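Local coordinates for hemolysin-related protein (Vibrio cholerae serotype O1, PDB 6MLT) that is a secreted biofilm matrix protein that binds calcium and probably attaches to carbohydrate through a lectin domain of the beta-prism family, at residues A295-Y300 with V429-G434; R353-T358 with V397-P402. All blocks are in the same frame, centred on the assembly; numbering follows the deposited sequence.

In the fold
Both contacts pair antiparallel strands in the beta-prism lectin part of the chain, and they belong to two different four-stranded sheets that pack against each other. In contact 1 the pair is the edge strand 295-301 with its inner neighbour 428-435; in contact 2 it is the inner strand 352-359 with the edge strand 394-400. Between them lies a shared core: Phe-431 CZ comes 3.5 Å from Ile-355 CG2, and Ser-297 CB 3.2 Å from Tyr-399 CD1. Contact 1 is the more buried, and side-chain hydrogen bonds bridge a break in its ladder. Contact 2 is partly buried, with an unbroken ladder and a salt bridge on the face turned from the core.

Contact 1 of 2, residues A295-Y300 with V429-G434; sequences AQSAVY and VQFLVG
Edge strand 295-301 of a beta-prism sheet meets its inner neighbour 428-435 through two short antiparallel ladders, with Ser-297 and Gln-430 between them. At one end Val-433 N gives a nearly straight bond to Ala-295 O (3.0 Å); at the other, Tyr-300 and Val-429 form a hydrogen-bonded pair. The register shifts by one residue in between; Ser-297 N still bonds Phe-431 O, and side chains supply the other links. Ser-297 OG sits between its backbone N and carbonyl carbon (chi1 69°), where it accepts the N-H of Phe-431 (OG to N 2.9 Å) and donates to Ala-298 O. Gln-430 is extended, CG anti to its backbone N (chi1 175°), and NE2 reaches Ser-297 O at 2.8 Å with that oxygen in its amide plane; OE1 is bonded to Asn-411 of the next strand. Here the rim ladder of the beta-prism sheet is interrupted, and side-chain bonds span the gap. Gln-296 crosses Gln-430 with the amide planes 36° apart, their NE2 atoms 3.3 Å from each other and not bonded. On the face turned to strand 352-359, Tyr-300 and Phe-431 cross at about a right angle, Tyr-300 CE2 standing 3.8 Å from Phe-431 CE2 at the phenylalanine edge.

Contact 2 of 2, residues R353-T358 with V397-P402; sequences RAIDVT and VRYDIP
Asp-356 and Arg-398 face each other as a non-hydrogen-bonded pair, and their side chains cross above the antiparallel strands 352-359 and 394-400 of a beta-prism sheet. The arginine grips the carboxylate side-on: NE meets Asp-356 OD1 at 2.9 Å, almost straight at 175°, while NH2 reaches the syn lone pair of Asp-356 OD2 at 3.0 Å. The guanidinium and carboxylate planes are turned 31° apart; NE meets OD1 on the syn side but out of the carboxylate plane. Arg-398 CG lies anti to its backbone N (chi1 171°), and a bend at chi3 brings NE to Asp-356. Ala-354 CB lies over one guanidinium face, 4.1 Å from Arg-398 NH1.

The opposite face is largely apolar. Ile-355 CD1 comes to the edge of the Tyr-399 ring and lies 3.8 Å from Ile-401 CD1. Past the end of strand 394-400, the side chain of Arg-353 bends at chi2 and chi3 to meet Ile-401 and Pro-402. It crosses Ile-401 at about a right angle, Ile-401 CB lying 3.9 Å above the guanidinium plane, toward its rim; at the edge, NH2 gives a weak bond to Pro-402 O at 3.1 Å, and NH1 is held more firmly by Ser-405 O. Toward strand 370-377, Arg-353 and Ala-354 share Thr-376 in a classic beta bulge. The two-pronged ion pair fixes the rotation of both charged groups and probably keeps Asp-356 ionised, while mainly hydrocarbon side chains line the inner face.

Contact 1 of 2, residues A295-Y300 with V429-G434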
loop_
_atom_site.group_PDB
_atom_site.type_symbol
_atom_site.label_atom_id
_atom_site.label_comp_id
_atom_site.label_asym_id
_atom_site.label_seq_id
_atom_site.Cartn_x
_atom_site.Cartn_y
_atom_site.Cartn_z
ATOM N N ALA A 295 -0.701 1.248 -31.519
ATOM C CA ALA A 295 -0.741 1.750 -32.885
ATOM C C ALA A 295 0.449 2.674 -33.097
ATOM O O ALA A 295 1.133 3.070 -32.150
ATOM C CB ALA A 295 -2.055 2.478 -33.177
ATOM N N GLN A 296 0.678 3.025 -34.360
ATOM C CA GLN A 296 1.815 3.858 -34.711
ATOM C C GLN A 296 1.506 4.637 -35.980
ATOM O O GLN A 296 0.642 4.261 -36.777
ATOM C CB GLN A 296 3.079 3.014 -34.899
ATOM C CG GLN A 296 2.951 1.956 -35.973
ATOM C CD GLN A 296 4.093 0.969 -35.947
ATOM O OE1 GLN A 296 4.752 0.793 -34.921
ATOM N NE2 GLN A 296 4.338 0.320 -37.075
ATOM N N SER A 297 2.231 5.739 -36.154
ATOM C CA SER A 297 2.157 6.520 -37.373
ATOM C C SER A 297 2.983 5.849 -38.466
ATOM O O SER A 297 3.604 4.804 -38.260
ATOM C CB SER A 297 2.674 7.932 -37.120
ATOM O OG SER A 297 4.075 7.897 -36.894
ATOM N N ALA A 298 3.013 6.474 -39.641
ATOM C CA ALA A 298 3.970 6.085 -40.660
ATOM C C ALA A 298 5.375 6.508 -40.228
ATOM O O ALA A 298 5.564 7.231 -39.244
ATOM C CB ALA A 298 3.610 6.715 -42.005
ATOM N N VAL A 299 6.372 6.039 -40.973
ATOM C CA VAL A 299 7.759 6.451 -40.773
ATOM C C VAL A 299 8.004 7.711 -41.586
ATOM O O VAL A 299 7.723 7.749 -42.790
ATOM C CB VAL A 299 8.734 5.334 -41.184
ATOM C CG1 VAL A 299 10.179 5.792 -41.001
ATOM C CG2 VAL A 299 8.469 4.073 -40.373
ATOM N N TYR A 300 8.537 8.741 -40.937
ATOM C CA TYR A 300 8.836 10.014 -41.586
ATOM C C TYR A 300 10.345 10.223 -41.613
ATOM O O TYR A 300 10.982 10.308 -40.558
ATOM C CB TYR A 300 8.141 11.163 -40.855
ATOM C CG TYR A 300 6.674 10.903 -40.607
ATOM C CD1 TYR A 300 5.767 10.866 -41.660
ATOM C CD2 TYR A 300 6.198 10.675 -39.322
ATOM C CE1 TYR A 300 4.425 10.614 -41.440
ATOM C CE2 TYR A 300 4.859 10.426 -39.092
ATOM C CZ TYR A 300 3.979 10.399 -40.156
ATOM O OH TYR A 300 2.648 10.153 -39.936
ATOM N N VAL A 429 11.693 9.356 -37.965
ATOM C CA VAL A 429 10.920 9.195 -36.741
ATOM C C VAL A 429 9.585 8.535 -37.047
ATOM O O VAL A 429 9.067 8.594 -38.164
ATOM C CB VAL A 429 10.670 10.535 -36.011
ATOM C CG1 VAL A 429 11.966 11.129 -35.531
ATOM C CG2 VAL A 429 9.933 11.509 -36.926
ATOM N N GLN A 430 9.024 7.921 -36.012
ATOM C CA GLN A 430 7.721 7.283 -36.069
ATOM C C GLN A 430 7.121 7.368 -34.677
ATOM O O GLN A 430 7.821 7.145 -33.688
ATOM C CB GLN A 430 7.836 5.828 -36.537
ATOM C CG GLN A 430 6.539 5.041 -36.521
ATOM C CD GLN A 430 6.734 3.625 -37.033
ATOM O OE1 GLN A 430 7.700 2.950 -36.670
ATOM N NE2 GLN A 430 5.834 3.177 -37.899
ATOM N N PHE A 431 5.840 7.707 -34.604
ATOM C CA PHE A 431 5.180 7.957 -33.330
ATOM C C PHE A 431 4.378 6.742 -32.892
ATOM O O PHE A 431 3.680 6.122 -33.700
ATOM C CB PHE A 431 4.274 9.181 -33.429
ATOM C CG PHE A 431 4.990 10.402 -33.900
ATOM C CD1 PHE A 431 5.825 11.100 -33.044
ATOM C CD2 PHE A 431 4.862 10.835 -35.205
ATOM C CE1 PHE A 431 6.510 12.219 -33.483
ATOM C CE2 PHE A 431 5.543 11.958 -35.651
ATOM C CZ PHE A 431 6.366 12.647 -34.785
ATOM N N LEU A 432 4.480 6.420 -31.605
ATOM C CA LEU A 432 3.796 5.291 -30.990
ATOM C C LEU A 432 2.724 5.813 -30.041
ATOM O O LEU A 432 3.004 6.673 -29.196
ATOM C CB LEU A 432 4.789 4.415 -30.228
ATOM C CG LEU A 432 6.072 4.063 -30.982
ATOM C CD1 LEU A 432 7.067 3.361 -30.073
ATOM C CD2 LEU A 432 5.750 3.206 -32.195
ATOM N N VAL A 433 1.506 5.283 -30.171
ATOM C CA VAL A 433 0.352 5.763 -29.421
ATOM C C VAL A 433 -0.379 4.576 -28.793
ATOM O O VAL A 433 -0.177 3.421 -29.169
ATOM C CB VAL A 433 -0.615 6.573 -30.308
ATOM C CG1 VAL A 433 0.095 7.799 -30.892
ATOM C CG2 VAL A 433 -1.174 5.698 -31.425
ATOM N N GLY A 434 -1.261 4.890 -27.844
ATOM C CA GLY A 434 -2.066 3.876 -27.186
ATOM C C GLY A 434 -3.292 4.474 -26.531
ATOM O O GLY A 434 -3.321 5.659 -26.183
#

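Contact 2 of 2, residues R353-T358 with V397-P402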
loop_
_atom_site.group_PDB
_atom_site.type_symbol
_atom_site.label_atom_id
_atom_site.label_comp_id
_atom_site.label_asym_id
_atom_site.label_seq_id
_atom_site.Cartn_x
_atom_site.Cartn_y
_atom_site.Cartn_z
ATOM N N ARG A 353 -1.301 16.438 -29.003
ATOM C CA ARG A 353 -2.424 16.024 -29.830
ATOM C C ARG A 353 -2.083 15.923 -31.308
ATOM O O ARG A 353 -2.846 15.308 -32.057
ATOM C CB ARG A 353 -3.605 16.993 -29.662
ATOM C CG ARG A 353 -4.095 17.147 -28.223
ATOM C CD ARG A 353 -4.308 15.801 -27.534
ATOM N NE ARG A 353 -5.053 14.854 -28.358
ATOM C CZ ARG A 353 -5.114 13.547 -28.123
ATOM N NH1 ARG A 353 -4.470 13.024 -27.085
ATOM N NH2 ARG A 353 -5.818 12.755 -28.925
ATOM N N ALA A 354 -0.962 16.489 -31.742
ATOM C CA ALA A 354 -0.538 16.384 -33.129
ATOM C C ALA A 354 0.934 16.749 -33.201
ATOM O O ALA A 354 1.450 17.470 -32.343
ATOM C CB ALA A 354 -1.359 17.296 -34.048
ATOM N N ILE A 355 1.604 16.227 -34.224
ATOM C CA ILE A 355 2.991 16.565 -34.512
ATOM C C ILE A 355 3.105 16.837 -36.002
ATOM O O ILE A 355 2.637 16.037 -36.816
ATOM C CB ILE A 355 3.968 15.444 -34.115
ATOM C CG1 ILE A 355 3.653 14.901 -32.723
ATOM C CG2 ILE A 355 5.394 15.958 -34.175
ATOM C CD1 ILE A 355 2.932 13.587 -32.747
ATOM N N ASP A 356 3.715 17.967 -36.350
ATOM C CA ASP A 356 4.126 18.260 -37.716
ATOM C C ASP A 356 5.617 17.966 -37.835
ATOM O O ASP A 356 6.424 18.518 -37.078
ATOM C CB ASP A 356 3.834 19.718 -38.074
ATOM C CG ASP A 356 2.351 20.041 -38.045
ATOM O OD1 ASP A 356 1.584 19.382 -38.774
ATOM O OD2 ASP A 356 1.949 20.944 -37.284
ATOM N N VAL A 357 5.976 17.094 -38.774
ATOM C CA VAL A 357 7.359 16.686 -38.992
ATOM C C VAL A 357 7.811 17.228 -40.336
ATOM O O VAL A 357 7.160 16.983 -41.360
ATOM C CB VAL A 357 7.516 15.158 -38.953
ATOM C CG1 VAL A 357 8.983 14.762 -39.165
ATOM C CG2 VAL A 357 7.000 14.612 -37.647
ATOM N N THR A 358 8.923 17.957 -40.330
ATOM C CA THR A 358 9.565 18.448 -41.541
ATOM C C THR A 358 10.859 17.673 -41.725
ATOM O O THR A 358 11.728 17.692 -40.844
ATOM C CB THR A 358 9.836 19.949 -41.456
ATOM O OG1 THR A 358 8.600 20.649 -41.282
ATOM C CG2 THR A 358 10.516 20.453 -42.731
ATOM N N VAL A 397 4.689 16.908 -42.947
ATOM C CA VAL A 397 3.555 16.004 -42.780
ATOM C C VAL A 397 3.052 16.125 -41.349
ATOM O O VAL A 397 3.824 16.379 -40.420
ATOM C CB VAL A 397 3.931 14.536 -43.095
ATOM C CG1 VAL A 397 2.756 13.593 -42.814
ATOM C CG2 VAL A 397 4.369 14.401 -44.538
ATOM N N ARG A 398 1.749 15.932 -41.170
ATOM C CA ARG A 398 1.146 15.946 -39.845
ATOM C C ARG A 398 0.673 14.553 -39.461
ATOM O O ARG A 398 0.071 13.842 -40.271
ATOM C CB ARG A 398 -0.040 16.904 -39.761
ATOM C CG ARG A 398 -0.786 16.745 -38.427
ATOM C CD ARG A 398 -1.763 17.844 -38.152
ATOM N NE ARG A 398 -1.104 19.098 -37.816
ATOM C CZ ARG A 398 -1.691 20.089 -37.156
ATOM N NH1 ARG A 398 -2.946 19.966 -36.741
ATOM N NH2 ARG A 398 -1.019 21.198 -36.896
ATOM N N TYR A 399 0.943 14.179 -38.216
ATOM C CA TYR A 399 0.350 13.002 -37.599
ATOM C C TYR A 399 -0.532 13.471 -36.452
ATOM O O TYR A 399 -0.063 14.182 -35.556
ATOM C CB TYR A 399 1.415 12.027 -37.098
ATOM C CG TYR A 399 0.816 10.838 -36.384
ATOM C CD1 TYR A 399 0.084 9.891 -37.083
ATOM C CD2 TYR A 399 0.972 10.668 -35.016
ATOM C CE1 TYR A 399 -0.479 8.795 -36.439
ATOM C CE2 TYR A 399 0.417 9.578 -34.361
ATOM C CZ TYR A 399 -0.308 8.646 -35.081
ATOM O OH TYR A 399 -0.869 7.560 -34.450
ATOM N N ASP A 400 -1.809 13.100 -36.498
ATOM C CA ASP A 400 -2.742 13.386 -35.418
ATOM C C ASP A 400 -2.767 12.212 -34.451
ATOM O O ASP A 400 -2.888 11.056 -34.873
ATOM C CB ASP A 400 -4.147 13.648 -35.963
ATOM C CG ASP A 400 -4.232 14.925 -36.777
ATOM O OD1 ASP A 400 -3.805 15.983 -36.273
ATOM O OD2 ASP A 400 -4.719 14.866 -37.925
ATOM N N ILE A 401 -2.638 12.505 -33.160
ATOM C CA ILE A 401 -2.830 11.489 -32.130
ATOM C C ILE A 401 -4.304 11.098 -32.171
ATOM O O ILE A 401 -5.170 11.977 -32.064
ATOM C CB ILE A 401 -2.422 11.997 -30.739
ATOM C CG1 ILE A 401 -0.998 12.564 -30.773
ATOM C CG2 ILE A 401 -2.529 10.871 -29.708
ATOM C CD1 ILE A 401 0.059 11.577 -31.239
ATOM N N PRO A 402 -4.643 9.819 -32.333
ATOM C CA PRO A 402 -6.059 9.446 -32.403
ATOM C C PRO A 402 -6.819 9.868 -31.156
ATOM O O PRO A 402 -6.286 9.859 -30.044
ATOM C CB PRO A 402 -6.015 7.920 -32.538
ATOM C CG PRO A 402 -4.682 7.626 -33.089
ATOM C CD PRO A 402 -3.765 8.650 -32.500
#